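Local coordinates for protein 3-dehydroshikimate dehydratase (Pseudomonas putida, PDB 5HMQ) that converts 3-dehydroshikimate to protocatechuate and water with the help of a divalent metal cation, and works as a homodimer, at residues Thr171-Arg182 and Met220-Ala231; Thr15-Ile23 and Val48-Ile57. All blocks are in the same frame, centred on the assembly; numbering follows the deposited sequence.

Contact 1: Thr171-Arg182 and Met220-Ala231; sequences TLSLKGDPSAIR and MDMAGFLAPILA
Segment 171-182 runs alongside helix 222-231, its CA atoms coming nearest where Arg-182 meets Pro-228 (5.0 Å). Both belong to the metal-binding TIM barrel. The end of helix 168-172 and the following loop pack on the helix before the last barrel strand, 238-240. A Schellman motif with Lys-175 as its C-prime residue ends helix 168-172 and turns the chain back toward Pro-178. Phe-225 fills the middle. Its CG lies opposite the backbone N (chi1 -176°), which swings the ring in among Thr-171, Leu-172, Pro-178 and Ile-181. Phe-225 CE1 comes 3.5 Å from Thr-171 CB. The Phe-225 side chain lies about 6 Å from that of Asp-167, a ligand of the catalytic metal. The Leu-172 and Met-220 side chains, the latter a selenomethionine, lie alongside one another pointing opposite ways, and Met-220 CE ends 3.7 Å from Ser-173 N. Asp-221 caps helix 222-231 through OD1, which accepts from Gly-224 N and forms a salt bridge with Arg-273. At the other end, the Arg-182 guanidinium has Pro-228 CB under one face, toward the rim, with Ala-231 CB at its edge. Between, Ile-181 CG2 rests 3.9 Å from Ile-229 CG1, and Pro-228 CB lies 3.3 Å from Pro-178 O.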
ATOM      1  N   THR C 171      17.218  19.870  -9.999  1.00 46.19           N
ATOM      2  CA  THR C 171      17.721  20.369 -11.272  1.00 46.62           C
ATOM      3  C   THR C 171      16.745  20.087 -12.410  1.00 46.03           C
ATOM      4  O   THR C 171      16.413  20.987 -13.189  1.00 47.82           O
ATOM      5  CB  THR C 171      19.089  19.753 -11.572  1.00 45.16           C
ATOM      6  OG1 THR C 171      20.037  20.201 -10.595  1.00 42.99           O
ATOM      7  CG2 THR C 171      19.564  20.159 -12.962  1.00 41.84           C
ATOM      8  N   LEU C 172      16.279  18.843 -12.527  1.00 47.77           N
ATOM      9  CA  LEU C 172      15.458  18.460 -13.671  1.00 48.95           C
ATOM     10  C   LEU C 172      14.004  18.911 -13.552  1.00 50.03           C
ATOM     11  O   LEU C 172      13.331  19.039 -14.580  1.00 50.06           O
ATOM     12  CB  LEU C 172      15.520  16.945 -13.877  1.00 46.73           C
ATOM     13  CG  LEU C 172      16.902  16.388 -14.236  1.00 45.61           C
ATOM     14  CD1 LEU C 172      16.827  14.902 -14.551  1.00 44.19           C
ATOM     15  CD2 LEU C 172      17.499  17.156 -15.406  1.00 43.80           C
ATOM     16  N   SER C 173      13.506  19.163 -12.336  1.00 48.19           N
ATOM     17  CA  SER C 173      12.138  19.658 -12.202  1.00 48.49           C
ATOM     18  C   SER C 173      11.992  21.063 -12.769  1.00 48.15           C
ATOM     19  O   SER C 173      10.907  21.436 -13.228  1.00 47.64           O
ATOM     20  CB  SER C 173      11.702  19.641 -10.737  1.00 46.20           C
ATOM     21  OG  SER C 173      12.490  20.526  -9.960  1.00 47.08           O
ATOM     22  N   LEU C 174      13.061  21.851 -12.739  1.00 47.38           N
ATOM     23  CA  LEU C 174      13.099  23.161 -13.366  1.00 47.57           C
ATOM     24  C   LEU C 174      13.576  23.101 -14.809  1.00 47.37           C
ATOM     25  O   LEU C 174      13.856  24.149 -15.400  1.00 51.15           O
ATOM     26  CB  LEU C 174      14.000  24.097 -12.560  1.00 49.97           C
ATOM     27  CG  LEU C 174      13.646  24.267 -11.083  1.00 49.68           C
ATOM     28  CD1 LEU C 174      14.804  24.898 -10.335  1.00 50.37           C
ATOM     29  CD2 LEU C 174      12.406  25.127 -10.938  1.00 45.05           C
ATOM     30  N   LYS C 175      13.674  21.900 -15.381  1.00 48.09           N
ATOM     31  CA  LYS C 175      14.200  21.696 -16.733  1.00 50.05           C
ATOM     32  C   LYS C 175      15.614  22.251 -16.879  1.00 50.65           C
ATOM     33  O   LYS C 175      15.991  22.748 -17.942  1.00 52.49           O
ATOM     34  CB  LYS C 175      13.275  22.297 -17.796  1.00 52.17           C
ATOM     35  CG  LYS C 175      11.921  21.610 -17.899  1.00 52.83           C
ATOM     36  CD  LYS C 175      11.019  22.313 -18.899  1.00 55.97           C
ATOM     37  CE  LYS C 175       9.657  21.641 -18.990  1.00 58.56           C
ATOM     38  NZ  LYS C 175       9.746  20.263 -19.551  1.00 60.46           N
ATOM     39  N   GLY C 176      16.399  22.186 -15.807  1.00 48.89           N
ATOM     40  CA  GLY C 176      17.762  22.672 -15.867  1.00 49.05           C
ATOM     41  C   GLY C 176      18.636  21.801 -16.749  1.00 50.82           C
ATOM     42  O   GLY C 176      18.407  20.602 -16.910  1.00 49.37           O
ATOM     43  N   ASP C 177      19.661  22.425 -17.330  1.00 52.89           N
ATOM     44  CA  ASP C 177      20.593  21.722 -18.199  1.00 51.62           C
ATOM     45  C   ASP C 177      21.766  21.241 -17.355  1.00 52.63           C
ATOM     46  O   ASP C 177      22.540  22.075 -16.859  1.00 54.55           O
ATOM     47  CB  ASP C 177      21.075  22.638 -19.319  1.00 52.53           C
ATOM     48  CG  ASP C 177      21.808  21.892 -20.425  1.00 53.54           C
ATOM     49  OD1 ASP C 177      22.283  20.761 -20.189  1.00 54.87           O
ATOM     50  OD2 ASP C 177      21.908  22.443 -21.542  1.00 54.09           O
ATOM     51  N   PRO C 178      21.945  19.931 -17.167  1.00 51.79           N
ATOM     52  CA  PRO C 178      23.043  19.438 -16.325  1.00 49.46           C
ATOM     53  C   PRO C 178      24.407  19.478 -16.992  1.00 51.58           C
ATOM     54  O   PRO C 178      25.391  19.065 -16.367  1.00 50.12           O
ATOM     55  CB  PRO C 178      22.620  17.989 -16.046  1.00 48.33           C
ATOM     56  CG  PRO C 178      21.878  17.596 -17.282  1.00 49.28           C
ATOM     57  CD  PRO C 178      21.126  18.833 -17.710  1.00 50.37           C
ATOM     58  N   SER C 179      24.494  19.961 -18.234  1.00 50.74           N
ATOM     59  CA  SER C 179      25.731  19.834 -18.999  1.00 53.38           C
ATOM     60  C   SER C 179      26.877  20.612 -18.363  1.00 53.70           C
ATOM     61  O   SER C 179      28.022  20.148 -18.359  1.00 50.81           O
ATOM     62  CB  SER C 179      25.503  20.303 -20.435  1.00 53.65           C
ATOM     63  OG  SER C 179      26.612  19.983 -21.253  1.00 58.01           O
ATOM     64  N   ALA C 180      26.591  21.793 -17.811  1.00 52.00           N
ATOM     65  CA  ALA C 180      27.637  22.618 -17.216  1.00 48.01           C
ATOM     66  C   ALA C 180      28.241  22.014 -15.954  1.00 49.41           C
ATOM     67  O   ALA C 180      29.194  22.589 -15.416  1.00 51.20           O
ATOM     68  CB  ALA C 180      27.096  24.014 -16.906  1.00 49.83           C
ATOM     69  N   ILE C 181      27.715  20.888 -15.462  1.00 47.42           N
ATOM     70  CA  ILE C 181      28.323  20.241 -14.301  1.00 47.82           C
ATOM     71  C   ILE C 181      29.751  19.800 -14.599  1.00 51.33           C
ATOM     72  O   ILE C 181      30.611  19.826 -13.708  1.00 53.19           O
ATOM     73  CB  ILE C 181      27.450  19.057 -13.833  1.00 46.69           C
ATOM     74  CG1 ILE C 181      26.118  19.559 -13.276  1.00 46.52           C
ATOM     75  CG2 ILE C 181      28.163  18.236 -12.772  1.00 48.01           C
ATOM     76  CD1 ILE C 181      25.102  18.462 -13.038  1.00 44.66           C
ATOM     77  N   ARG C 182      30.043  19.417 -15.847  1.00 51.68           N
ATOM     78  CA  ARG C 182      31.388  18.950 -16.176  1.00 52.39           C
ATOM     79  C   ARG C 182      32.459  20.009 -15.942  1.00 52.18           C
ATOM     80  O   ARG C 182      33.634  19.656 -15.794  1.00 54.04           O
ATOM     81  CB  ARG C 182      31.466  18.410 -17.608  1.00 53.67           C
ATOM     82  CG  ARG C 182      30.923  19.293 -18.706  1.00 54.73           C
ATOM     83  CD  ARG C 182      31.063  18.577 -20.045  1.00 54.85           C
ATOM     84  NE  ARG C 182      30.384  17.281 -20.069  1.00 54.22           N
ATOM     85  CZ  ARG C 182      29.139  17.075 -20.486  1.00 55.19           C
ATOM     86  NH1 ARG C 182      28.402  18.087 -20.923  1.00 55.27           N
ATOM     87  NH2 ARG C 182      28.633  15.850 -20.465  1.00 56.50           N
HETATM   88  N   MSE C 220      12.118  11.266 -15.719  1.00 54.20           N
HETATM   89  CA  MSE C 220      13.266  12.161 -15.813  1.00 53.20           C
HETATM   90  C   MSE C 220      14.483  11.415 -16.351  1.00 52.57           C
HETATM   91  O   MSE C 220      14.581  10.195 -16.222  1.00 52.59           O
HETATM   92  CB  MSE C 220      13.581  12.783 -14.453  1.00 52.62           C
HETATM   93  CG  MSE C 220      12.569  13.820 -14.003  1.00 55.31           C
HETATM   94 SE   MSE C 220      12.893  14.460 -12.190  1.00 58.53          SE
HETATM   95  CE  MSE C 220      11.688  15.994 -12.199  1.00 50.87           C
ATOM     96  N   ASP C 221      15.408  12.158 -16.956  1.00 48.17           N
ATOM     97  CA  ASP C 221      16.588  11.576 -17.593  1.00 50.19           C
ATOM     98  C   ASP C 221      17.696  11.487 -16.551  1.00 51.08           C
ATOM     99  O   ASP C 221      18.543  12.376 -16.426  1.00 48.68           O
ATOM    100  CB  ASP C 221      17.002  12.407 -18.801  1.00 49.06           C
ATOM    101  CG  ASP C 221      18.156  11.791 -19.570  1.00 49.99           C
ATOM    102  OD1 ASP C 221      18.439  10.593 -19.369  1.00 50.64           O
ATOM    103  OD2 ASP C 221      18.779  12.508 -20.380  1.00 49.95           O
HETATM  104  N   MSE C 222      17.688  10.393 -15.795  1.00 55.32           N
HETATM  105  CA  MSE C 222      18.651  10.163 -14.722  1.00 52.05           C
HETATM  106  C   MSE C 222      20.075  10.029 -15.248  1.00 56.64           C
HETATM  107  O   MSE C 222      21.008  10.641 -14.723  1.00 57.35           O
HETATM  108  CB  MSE C 222      18.273   8.903 -13.951  1.00 52.97           C
HETATM  109  CG  MSE C 222      16.875   8.954 -13.369  1.00 57.07           C
HETATM  110 SE   MSE C 222      16.830   9.785 -11.625  1.00 61.07          SE
HETATM  111  CE  MSE C 222      16.167  11.531 -12.020  1.00 65.84           C
ATOM    112  N   ALA C 223      20.234   9.206 -16.289  1.00 53.18           N
ATOM    113  CA  ALA C 223      21.560   8.983 -16.858  1.00 48.06           C
ATOM    114  C   ALA C 223      22.134  10.269 -17.434  1.00 48.72           C
ATOM    115  O   ALA C 223      23.342  10.513 -17.345  1.00 49.70           O
ATOM    116  CB  ALA C 223      21.495   7.895 -17.929  1.00 46.87           C
ATOM    117  N   GLY C 224      21.279  11.114 -18.016  1.00 47.13           N
ATOM    118  CA  GLY C 224      21.733  12.396 -18.522  1.00 48.95           C
ATOM    119  C   GLY C 224      22.134  13.372 -17.439  1.00 48.79           C
ATOM    120  O   GLY C 224      22.787  14.378 -17.735  1.00 50.83           O
ATOM    121  N   PHE C 225      21.749  13.104 -16.194  1.00 43.55           N
ATOM    122  CA  PHE C 225      22.156  13.921 -15.059  1.00 44.42           C
ATOM    123  C   PHE C 225      23.439  13.402 -14.424  1.00 47.38           C
ATOM    124  O   PHE C 225      24.308  14.193 -14.042  1.00 49.10           O
ATOM    125  CB  PHE C 225      21.032  13.967 -14.019  1.00 46.27           C
ATOM    126  CG  PHE C 225      21.317  14.867 -12.850  1.00 44.98           C
ATOM    127  CD1 PHE C 225      21.088  16.230 -12.934  1.00 42.74           C
ATOM    128  CD2 PHE C 225      21.798  14.346 -11.658  1.00 46.02           C
ATOM    129  CE1 PHE C 225      21.343  17.058 -11.859  1.00 43.08           C
ATOM    130  CE2 PHE C 225      22.055  15.171 -10.578  1.00 45.66           C
ATOM    131  CZ  PHE C 225      21.827  16.528 -10.679  1.00 44.40           C
ATOM    132  N   LEU C 226      23.578  12.078 -14.319  1.00 46.13           N
ATOM    133  CA  LEU C 226      24.771  11.492 -13.725  1.00 44.70           C
ATOM    134  C   LEU C 226      25.965  11.556 -14.669  1.00 48.18           C
ATOM    135  O   LEU C 226      27.110  11.635 -14.207  1.00 49.67           O
ATOM    136  CB  LEU C 226      24.493  10.046 -13.312  1.00 40.92           C
ATOM    137  CG  LEU C 226      25.599   9.331 -12.533  1.00 42.42           C
ATOM    138  CD1 LEU C 226      25.975  10.126 -11.292  1.00 41.74           C
ATOM    139  CD2 LEU C 226      25.166   7.920 -12.156  1.00 43.45           C
ATOM    140  N   ALA C 227      25.722  11.516 -15.981  1.00 49.47           N
ATOM    141  CA  ALA C 227      26.825  11.517 -16.940  1.00 48.34           C
ATOM    142  C   ALA C 227      27.725  12.739 -16.804  1.00 45.54           C
ATOM    143  O   ALA C 227      28.953  12.560 -16.717  1.00 46.65           O
ATOM    144  CB  ALA C 227      26.272  11.377 -18.363  1.00 45.22           C
ATOM    145  N   PRO C 228      27.222  13.979 -16.771  1.00 48.10           N
ATOM    146  CA  PRO C 228      28.138  15.113 -16.557  1.00 50.85           C
ATOM    147  C   PRO C 228      28.836  15.071 -15.208  1.00 51.42           C
ATOM    148  O   PRO C 228      29.964  15.567 -15.087  1.00 49.48           O
ATOM    149  CB  PRO C 228      27.226  16.341 -16.686  1.00 51.27           C
ATOM    150  CG  PRO C 228      26.017  15.856 -17.409  1.00 49.81           C
ATOM    151  CD  PRO C 228      25.837  14.442 -16.974  1.00 44.23           C
ATOM    152  N   ILE C 229      28.193  14.500 -14.187  1.00 47.99           N
ATOM    153  CA  ILE C 229      28.818  14.394 -12.870  1.00 44.87           C
ATOM    154  C   ILE C 229      30.076  13.536 -12.944  1.00 47.75           C
ATOM    155  O   ILE C 229      31.142  13.921 -12.451  1.00 45.45           O
ATOM    156  CB  ILE C 229      27.816  13.832 -11.846  1.00 44.15           C
ATOM    157  CG1 ILE C 229      26.652  14.804 -11.651  1.00 44.79           C
ATOM    158  CG2 ILE C 229      28.508  13.549 -10.522  1.00 42.29           C
ATOM    159  CD1 ILE C 229      25.531  14.248 -10.802  1.00 43.23           C
ATOM    160  N   LEU C 230      29.971  12.359 -13.568  1.00 47.53           N
ATOM    161  CA  LEU C 230      31.117  11.460 -13.645  1.00 47.30           C
ATOM    162  C   LEU C 230      32.212  11.991 -14.561  1.00 48.07           C
ATOM    163  O   LEU C 230      33.379  11.620 -14.389  1.00 45.53           O
ATOM    164  CB  LEU C 230      30.674  10.071 -14.109  1.00 46.83           C
ATOM    165  CG  LEU C 230      29.671   9.346 -13.206  1.00 45.06           C
ATOM    166  CD1 LEU C 230      29.205   8.045 -13.843  1.00 45.08           C
ATOM    167  CD2 LEU C 230      30.273   9.087 -11.839  1.00 44.78           C
ATOM    168  N   ALA C 231      31.869  12.852 -15.521  1.00 47.59           N
ATOM    169  CA  ALA C 231      32.885  13.445 -16.381  1.00 46.60           C
ATOM    170  C   ALA C 231      33.847  14.336 -15.606  1.00 46.96           C
ATOM    171  O   ALA C 231      34.976  14.549 -16.060  1.00 47.44           O
ATOM    172  CB  ALA C 231      32.224  14.246 -17.505  1.00 44.07           C
TER

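Contact 2: Thr15-Ile23 and Val48-Ile57; sequences TLPEKLEAI and VRQMCADLGI
The selenium of Met-51, a selenomethionine, rests against the proline ring of Pro-17, in the first turn of helix 16-23. Met-51 SE is 3.8 Å from Pro-17 CG. The Met-51 chain bends at its last torsion (chi3 -69°), and this brings Met-51 CE back to within 3.7 Å of Leu-20 CD1. One side chain thus touches two residues a helical turn apart.

The helices 16-23 and 48-55 run nearly parallel. Their axes cross at -23° and approach to 10.1 Å. Leu-20 is the central knob. It sits in a hole formed by Val-48, Met-51, Cys-52 and Leu-55. The fork of its two methyls faces the sulfur of Cys-52, with Leu-20 CD1 and CD2 each 4.0 Å from Cys-52 SG. Leu-55 CD1 packs at the base of the knob, 3.8 Å from Leu-20 CB, and its other methyl touches the aliphatic CG of Glu-21.

Near the N-terminal end of helix 16-23, Leu-16 CD2 meets Val-48 CG2 at 3.8 Å, the two side chains crossing at about a right angle. At the other end, a Schellman motif with Gly-56 as its C-prime residue stops helix 45-55. The chain then turns inward, and Ile-57 CD1 reaches Ile-23 CG2 at 4.2 Å.

Thr-15 and Glu-18 form a capping box at the start of helix 16-23. Each side chain accepts from the backbone N of the other. Leu-20, Ile-23 and Ile-57 also touch Val-31 of strand 30-34, so the interface is closed on the barrel side. Two neighbouring, nearly parallel outer helices packed over the strand between them are typical of the beta-alpha repeats of a TIM barrel.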
ATOM      1  N   THR C  15      10.805   2.284  11.993  1.00 44.20           N
ATOM      2  CA  THR C  15      11.726   2.777  13.005  1.00 45.84           C
ATOM      3  C   THR C  15      13.120   2.928  12.407  1.00 46.38           C
ATOM      4  O   THR C  15      13.460   2.303  11.398  1.00 46.92           O
ATOM      5  CB  THR C  15      11.795   1.820  14.192  1.00 42.76           C
ATOM      6  OG1 THR C  15      12.539   0.658  13.817  1.00 42.85           O
ATOM      7  CG2 THR C  15      10.399   1.369  14.572  1.00 38.97           C
ATOM      8  N   LEU C  16      13.940   3.761  13.048  1.00 45.24           N
ATOM      9  CA  LEU C  16      15.318   3.924  12.585  1.00 43.02           C
ATOM     10  C   LEU C  16      16.088   2.610  12.555  1.00 41.34           C
ATOM     11  O   LEU C  16      16.772   2.349  11.550  1.00 43.04           O
ATOM     12  CB  LEU C  16      16.034   4.978  13.437  1.00 40.93           C
ATOM     13  CG  LEU C  16      17.439   5.350  12.958  1.00 41.75           C
ATOM     14  CD1 LEU C  16      17.435   5.701  11.475  1.00 41.19           C
ATOM     15  CD2 LEU C  16      17.997   6.499  13.781  1.00 41.87           C
ATOM     16  N   PRO C  17      16.030   1.743  13.578  1.00 43.11           N
ATOM     17  CA  PRO C  17      16.713   0.442  13.448  1.00 43.44           C
ATOM     18  C   PRO C  17      16.192  -0.402  12.298  1.00 45.83           C
ATOM     19  O   PRO C  17      16.981  -1.078  11.624  1.00 45.62           O
ATOM     20  CB  PRO C  17      16.453  -0.222  14.808  1.00 41.33           C
ATOM     21  CG  PRO C  17      16.269   0.915  15.741  1.00 41.97           C
ATOM     22  CD  PRO C  17      15.523   1.946  14.948  1.00 41.06           C
ATOM     23  N   GLU C  18      14.877  -0.390  12.061  1.00 44.64           N
ATOM     24  CA  GLU C  18      14.323  -1.147  10.942  1.00 43.36           C
ATOM     25  C   GLU C  18      14.850  -0.625   9.612  1.00 43.22           C
ATOM     26  O   GLU C  18      15.172  -1.410   8.711  1.00 43.92           O
ATOM     27  CB  GLU C  18      12.796  -1.088  10.981  1.00 47.89           C
ATOM     28  CG  GLU C  18      12.164  -2.018  12.006  1.00 49.36           C
ATOM     29  CD  GLU C  18      10.729  -1.645  12.331  1.00 50.05           C
ATOM     30  OE1 GLU C  18      10.213  -0.673  11.738  1.00 47.32           O
ATOM     31  OE2 GLU C  18      10.114  -2.325  13.183  1.00 50.94           O
ATOM     32  N   LYS C  19      14.943   0.700   9.469  1.00 40.66           N
ATOM     33  CA  LYS C  19      15.475   1.276   8.237  1.00 42.31           C
ATOM     34  C   LYS C  19      16.933   0.884   8.035  1.00 42.86           C
ATOM     35  O   LYS C  19      17.323   0.441   6.948  1.00 43.30           O
ATOM     36  CB  LYS C  19      15.327   2.798   8.256  1.00 40.44           C
ATOM     37  CG  LYS C  19      13.893   3.296   8.213  1.00 43.09           C
ATOM     38  CD  LYS C  19      13.834   4.819   8.170  1.00 45.08           C
ATOM     39  CE  LYS C  19      12.395   5.318   8.175  1.00 43.49           C
ATOM     40  NZ  LYS C  19      12.300   6.795   7.976  1.00 41.13           N
ATOM     41  N   LEU C  20      17.751   1.018   9.084  1.00 43.75           N
ATOM     42  CA  LEU C  20      19.176   0.736   8.945  1.00 42.16           C
ATOM     43  C   LEU C  20      19.421  -0.729   8.613  1.00 42.23           C
ATOM     44  O   LEU C  20      20.307  -1.046   7.809  1.00 43.35           O
ATOM     45  CB  LEU C  20      19.924   1.119  10.222  1.00 39.94           C
ATOM     46  CG  LEU C  20      19.898   2.592  10.624  1.00 42.11           C
ATOM     47  CD1 LEU C  20      20.556   2.776  11.979  1.00 41.46           C
ATOM     48  CD2 LEU C  20      20.584   3.444   9.567  1.00 38.26           C
ATOM     49  N   GLU C  21      18.650  -1.642   9.217  1.00 43.92           N
ATOM     50  CA  GLU C  21      18.809  -3.054   8.874  1.00 46.35           C
ATOM     51  C   GLU C  21      18.379  -3.330   7.442  1.00 46.48           C
ATOM     52  O   GLU C  21      19.054  -4.074   6.725  1.00 47.16           O
ATOM     53  CB  GLU C  21      18.044  -3.948   9.852  1.00 43.05           C
ATOM     54  CG  GLU C  21      18.672  -3.980  11.233  1.00 49.84           C
ATOM     55  CD  GLU C  21      17.786  -4.695  12.252  1.00 55.75           C
ATOM     56  OE1 GLU C  21      16.774  -5.291  11.839  1.00 57.81           O
ATOM     57  OE2 GLU C  21      18.142  -4.708  13.438  1.00 55.83           O
ATOM     58  N   ALA C  22      17.268  -2.738   7.003  1.00 42.20           N
ATOM     59  CA  ALA C  22      16.837  -2.920   5.619  1.00 41.72           C
ATOM     60  C   ALA C  22      17.855  -2.342   4.638  1.00 41.43           C
ATOM     61  O   ALA C  22      18.135  -2.940   3.592  1.00 44.43           O
ATOM     62  CB  ALA C  22      15.462  -2.283   5.408  1.00 39.63           C
ATOM     63  N   ILE C  23      18.412  -1.171   4.960  1.00 40.55           N
ATOM     64  CA  ILE C  23      19.401  -0.546   4.085  1.00 39.56           C
ATOM     65  C   ILE C  23      20.622  -1.446   3.934  1.00 42.40           C
ATOM     66  O   ILE C  23      21.124  -1.662   2.824  1.00 44.37           O
ATOM     67  CB  ILE C  23      19.786   0.843   4.628  1.00 38.65           C
ATOM     68  CG1 ILE C  23      18.616   1.818   4.480  1.00 40.01           C
ATOM     69  CG2 ILE C  23      21.014   1.378   3.917  1.00 38.56           C
ATOM     70  CD1 ILE C  23      18.793   3.110   5.246  1.00 38.40           C
ATOM     71  N   VAL C  48      23.255   5.063  17.356  1.00 44.55           N
ATOM     72  CA  VAL C  48      23.065   4.994  15.910  1.00 45.98           C
ATOM     73  C   VAL C  48      24.385   4.679  15.221  1.00 45.23           C
ATOM     74  O   VAL C  48      24.446   3.837  14.315  1.00 46.18           O
ATOM     75  CB  VAL C  48      22.453   6.304  15.381  1.00 42.29           C
ATOM     76  CG1 VAL C  48      22.322   6.251  13.867  1.00 40.46           C
ATOM     77  CG2 VAL C  48      21.105   6.548  16.019  1.00 41.02           C
ATOM     78  N   ARG C  49      25.464   5.338  15.651  1.00 46.33           N
ATOM     79  CA  ARG C  49      26.785   5.047  15.101  1.00 46.45           C
ATOM     80  C   ARG C  49      27.158   3.586  15.308  1.00 44.87           C
ATOM     81  O   ARG C  49      27.749   2.956  14.423  1.00 46.70           O
ATOM     82  CB  ARG C  49      27.828   5.963  15.739  1.00 47.21           C
ATOM     83  CG  ARG C  49      29.246   5.716  15.265  1.00 45.65           C
ATOM     84  CD  ARG C  49      30.223   6.656  15.948  1.00 46.49           C
ATOM     85  NE  ARG C  49      31.531   6.637  15.301  1.00 46.77           N
ATOM     86  CZ  ARG C  49      32.539   7.438  15.629  1.00 46.69           C
ATOM     87  NH1 ARG C  49      32.391   8.326  16.603  1.00 46.54           N
ATOM     88  NH2 ARG C  49      33.694   7.352  14.983  1.00 44.52           N
ATOM     89  N   GLN C  50      26.822   3.030  16.473  1.00 45.78           N
ATOM     90  CA  GLN C  50      27.149   1.633  16.743  1.00 46.20           C
ATOM     91  C   GLN C  50      26.342   0.694  15.853  1.00 47.70           C
ATOM     92  O   GLN C  50      26.875  -0.306  15.357  1.00 49.70           O
ATOM     93  CB  GLN C  50      26.916   1.313  18.218  1.00 43.50           C
ATOM     94  CG  GLN C  50      27.431  -0.052  18.632  1.00 44.45           C
ATOM     95  CD  GLN C  50      28.935  -0.176  18.462  1.00 52.37           C
ATOM     96  OE1 GLN C  50      29.699   0.642  18.977  1.00 54.03           O
ATOM     97  NE2 GLN C  50      29.366  -1.197  17.729  1.00 52.82           N
HETATM   98  N   MSE C  51      25.063   0.994  15.640  1.00 46.22           N
HETATM   99  CA  MSE C  51      24.220   0.170  14.776  1.00 45.51           C
HETATM  100  C   MSE C  51      24.768   0.110  13.351  1.00 45.99           C
HETATM  101  O   MSE C  51      24.808  -0.956  12.740  1.00 49.37           O
HETATM  102  CB  MSE C  51      22.779   0.691  14.756  1.00 43.23           C
HETATM  103  CG  MSE C  51      21.983   0.392  16.015  1.00 46.66           C
HETATM  104 SE   MSE C  51      20.062   0.705  15.802  0.71 48.19          SE
HETATM  105  CE  MSE C  51      20.073   2.647  15.649  1.00 47.92           C
ATOM    106  N   CYS C  52      25.195   1.262  12.827  1.00 42.36           N
ATOM    107  CA  CYS C  52      25.722   1.297  11.466  1.00 43.26           C
ATOM    108  C   CYS C  52      27.047   0.552  11.362  1.00 45.24           C
ATOM    109  O   CYS C  52      27.304  -0.131  10.364  1.00 46.43           O
ATOM    110  CB  CYS C  52      25.883   2.743  11.000  1.00 42.70           C
ATOM    111  SG  CYS C  52      24.332   3.646  10.821  1.00 44.77           S
ATOM    112  N   ALA C  53      27.904   0.675  12.378  1.00 46.60           N
ATOM    113  CA  ALA C  53      29.155  -0.077  12.377  1.00 45.77           C
ATOM    114  C   ALA C  53      28.898  -1.576  12.452  1.00 44.38           C
ATOM    115  O   ALA C  53      29.556  -2.363  11.760  1.00 45.62           O
ATOM    116  CB  ALA C  53      30.040   0.378  13.536  1.00 46.02           C
ATOM    117  N   ASP C  54      27.948  -1.992  13.295  1.00 42.25           N
ATOM    118  CA  ASP C  54      27.612  -3.409  13.402  1.00 45.09           C
ATOM    119  C   ASP C  54      27.012  -3.947  12.108  1.00 47.56           C
ATOM    120  O   ASP C  54      27.237  -5.109  11.749  1.00 48.31           O
ATOM    121  CB  ASP C  54      26.658  -3.633  14.576  1.00 46.01           C
ATOM    122  CG  ASP C  54      27.312  -3.347  15.917  1.00 50.94           C
ATOM    123  OD1 ASP C  54      28.557  -3.259  15.962  1.00 57.28           O
ATOM    124  OD2 ASP C  54      26.585  -3.212  16.924  1.00 53.58           O
ATOM    125  N   LEU C  55      26.233  -3.128  11.399  1.00 44.58           N
ATOM    126  CA  LEU C  55      25.623  -3.575  10.154  1.00 43.55           C
ATOM    127  C   LEU C  55      26.549  -3.433   8.955  1.00 46.35           C
ATOM    128  O   LEU C  55      26.222  -3.943   7.878  1.00 47.70           O
ATOM    129  CB  LEU C  55      24.325  -2.809   9.892  1.00 44.89           C
ATOM    130  CG  LEU C  55      23.197  -3.061  10.893  1.00 47.00           C
ATOM    131  CD1 LEU C  55      22.120  -1.993  10.775  1.00 45.97           C
ATOM    132  CD2 LEU C  55      22.610  -4.448  10.690  1.00 43.30           C
ATOM    133  N   GLY C  56      27.694  -2.774   9.115  1.00 43.60           N
ATOM    134  CA  GLY C  56      28.633  -2.619   8.023  1.00 42.18           C
ATOM    135  C   GLY C  56      28.301  -1.535   7.027  1.00 44.76           C
ATOM    136  O   GLY C  56      28.747  -1.609   5.878  1.00 46.28           O
ATOM    137  N   ILE C  57      27.529  -0.527   7.424  1.00 43.44           N
ATOM    138  CA  ILE C  57      27.219   0.601   6.558  1.00 43.98           C
ATOM    139  C   ILE C  57      27.746   1.870   7.211  1.00 42.96           C
ATOM    140  O   ILE C  57      27.764   2.002   8.439  1.00 44.26           O
ATOM    141  CB  ILE C  57      25.707   0.722   6.260  1.00 44.72           C
ATOM    142  CG1 ILE C  57      24.911   0.900   7.556  1.00 45.64           C
ATOM    143  CG2 ILE C  57      25.216  -0.487   5.477  1.00 44.38           C
ATOM    144  CD1 ILE C  57      23.433   1.153   7.335  1.00 45.77           C
TER

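In the fold
Both contacts lie in the TIM barrel, and the C-terminal hydroxyphenylpyruvate dioxygenase-like domain, with its two VOC modules, follows later in the chain. Contact 2 comes first. It closes the loop from helix 16-25 through strand 30-34 and helix 35-40 to helix 45-55, and so joins the outer helices beside the first strands. Contact 1 opens much later. It closes the loop from helix 168-172 through strand 189-194 and helix 204-211 to helix 222-231, near the last strands of the barrel. The two are in series and neither nest nor cross. Their nearest atoms are about 18 Å apart. Helix 252-276 touches both, bridging the early and late parts of the barrel.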